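Local coordinates for protein minor fimbrium anchoring subunit Mfa2 (PDB 5NFI) that anchors the minor (Mfa1) fimbriae of Porphyromonas gingivalis in the outer membrane and regulates their length, at residues Ile271-Gly275 with Trp276-Ser280. Sequence-based numbering, arbitrary orientation.
Sequences IWING and WLIHS
The carbonyl O of Trp276 accepts a 2.9 Å hydrogen bond from Ile273 N, with Trp272 CA adding a weaker CA-H...O contact at 3.2 Å. It belongs to a tight antiparallel beta hairpin, strands 266-273 and 276-280, at the C-terminal end of the chain. A type I' turn from Ile273 to Trp276 reverses the chain, with Asn274 and Gly275 at its corners, and Trp276 N returns a bond to Ile273 O from above the carbonyl plane. Asn274 OD1 ties the turn to Asp251 N on the neighbouring strand 249-258. Farther along, a classic beta bulge sets Ile278 and His279 together against Ile271: Ile278 N donates to Ile271 O, while Ile271 N reaches His279 O. At the bulge the Ile278 side chain turns toward the partner strand, its CG1 3.8 Å from Ile273 CB; Ala232 of helix 229-233 touches it as well. On the sheet face opposite Ile271 and Ile273, chi1 177° and chi2 58° of Leu277 together place CD1 over the Trp272 indole in a CH-pi contact, 4.0 Å from the centroid of the five-membered ring. Trp272 NE1 is bonded to Gln270 OE1, and Leu277 CD1 lies 3.9 Å from that same nitrogen.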
loop_
_atom_site.group_PDB
_atom_site.type_symbol
_atom_site.label_atom_id
_atom_site.label_comp_id
_atom_site.label_asym_id
_atom_site.label_seq_id
_atom_site.Cartn_x
_atom_site.Cartn_y
_atom_site.Cartn_z
ATOM N N ILE A 271 -8.679 3.433 -22.211
ATOM C CA ILE A 271 -8.260 3.672 -20.850
ATOM C C ILE A 271 -6.861 4.307 -20.829
ATOM O O ILE A 271 -5.884 3.733 -21.314
ATOM C CB ILE A 271 -8.305 2.373 -20.018
ATOM C CG1 ILE A 271 -7.528 2.555 -18.713
ATOM C CG2 ILE A 271 -7.757 1.207 -20.808
ATOM C CD1 ILE A 271 -7.651 1.389 -17.756
ATOM N N TRP A 272 -6.799 5.529 -20.313
ATOM C CA TRP A 272 -5.554 6.263 -20.167
ATOM C C TRP A 272 -5.081 6.155 -18.725
ATOM O O TRP A 272 -5.890 6.278 -17.802
ATOM C CB TRP A 272 -5.736 7.740 -20.537
ATOM C CG TRP A 272 -6.141 8.006 -21.955
ATOM C CD1 TRP A 272 -7.377 7.803 -22.513
ATOM C CD2 TRP A 272 -5.327 8.576 -22.989
ATOM N NE1 TRP A 272 -7.374 8.189 -23.833
ATOM C CE2 TRP A 272 -6.129 8.671 -24.148
ATOM C CE3 TRP A 272 -3.996 8.994 -23.055
ATOM C CZ2 TRP A 272 -5.638 9.169 -25.354
ATOM C CZ3 TRP A 272 -3.513 9.492 -24.249
ATOM C CH2 TRP A 272 -4.332 9.573 -25.386
ATOM N N ILE A 273 -3.783 5.928 -18.530
ATOM C CA ILE A 273 -3.179 5.949 -17.197
ATOM C C ILE A 273 -1.906 6.791 -17.224
ATOM O O ILE A 273 -1.001 6.555 -18.033
ATOM C CB ILE A 273 -2.855 4.542 -16.669
ATOM C CG1 ILE A 273 -4.122 3.700 -16.603
ATOM C CG2 ILE A 273 -2.268 4.623 -15.247
ATOM C CD1 ILE A 273 -3.901 2.280 -16.135
ATOM N N ASN A 274 -1.878 7.796 -16.352
ATOM C CA ASN A 274 -0.795 8.765 -16.262
ATOM C C ASN A 274 -0.351 9.285 -17.621
ATOM O O ASN A 274 0.840 9.454 -17.889
ATOM C CB ASN A 274 0.375 8.152 -15.488
ATOM C CG ASN A 274 0.028 7.932 -14.024
ATOM O OD1 ASN A 274 -1.064 8.309 -13.576
ATOM N ND2 ASN A 274 0.934 7.317 -13.274
ATOM N N GLY A 275 -1.322 9.550 -18.483
ATOM C CA GLY A 275 -1.046 10.175 -19.763
ATOM C C GLY A 275 -0.677 9.207 -20.869
ATOM O O GLY A 275 -0.418 9.616 -21.978
ATOM N N TRP A 276 -0.632 7.919 -20.565
ATOM C CA TRP A 276 -0.399 6.922 -21.602
ATOM C C TRP A 276 -1.693 6.236 -22.012
ATOM O O TRP A 276 -2.539 5.924 -21.174
ATOM C CB TRP A 276 0.597 5.873 -21.120
ATOM C CG TRP A 276 1.907 6.434 -20.669
ATOM C CD1 TRP A 276 2.287 6.700 -19.379
ATOM C CD2 TRP A 276 3.020 6.781 -21.496
ATOM N NE1 TRP A 276 3.570 7.194 -19.357
ATOM C CE2 TRP A 276 4.042 7.256 -20.643
ATOM C CE3 TRP A 276 3.257 6.731 -22.869
ATOM C CZ2 TRP A 276 5.282 7.684 -21.122
ATOM C CZ3 TRP A 276 4.494 7.159 -23.348
ATOM C CH2 TRP A 276 5.490 7.629 -22.473
ATOM N N LEU A 277 -1.850 5.994 -23.300
ATOM C CA LEU A 277 -2.985 5.222 -23.774
ATOM C C LEU A 277 -2.647 3.756 -23.581
ATOM O O LEU A 277 -1.775 3.214 -24.246
ATOM C CB LEU A 277 -3.309 5.542 -25.236
ATOM C CG LEU A 277 -4.442 4.727 -25.875
ATOM C CD1 LEU A 277 -5.718 4.900 -25.078
ATOM C CD2 LEU A 277 -4.661 5.055 -27.373
ATOM N N ILE A 278 -3.352 3.127 -22.650
ATOM C CA ILE A 278 -3.050 1.767 -22.213
ATOM C C ILE A 278 -3.761 0.712 -23.062
ATOM O O ILE A 278 -3.183 -0.317 -23.405
ATOM C CB ILE A 278 -3.438 1.593 -20.724
ATOM C CG1 ILE A 278 -2.534 2.451 -19.851
ATOM C CG2 ILE A 278 -3.374 0.146 -20.301
ATOM C CD1 ILE A 278 -1.073 2.317 -20.189
ATOM N N HIS A 279 -5.024 0.975 -23.381
ATOM C CA HIS A 279 -5.832 0.074 -24.195
ATOM C C HIS A 279 -6.936 0.842 -24.896
ATOM O O HIS A 279 -7.587 1.713 -24.313
ATOM C CB HIS A 279 -6.462 -1.050 -23.360
ATOM C CG HIS A 279 -5.491 -2.102 -22.907
ATOM N ND1 HIS A 279 -5.200 -2.324 -21.574
ATOM C CD2 HIS A 279 -4.753 -2.998 -23.607
ATOM C CE1 HIS A 279 -4.322 -3.307 -21.476
ATOM N NE2 HIS A 279 -4.035 -3.733 -22.695
ATOM N N SER A 280 -7.117 0.523 -26.168
ATOM C CA SER A 280 -8.317 0.892 -26.894
ATOM C C SER A 280 -9.176 -0.370 -26.962
ATOM O O SER A 280 -8.683 -1.479 -26.720
ATOM C CB SER A 280 -7.988 1.427 -28.301
ATOM O OG SER A 280 -7.329 2.686 -28.256
#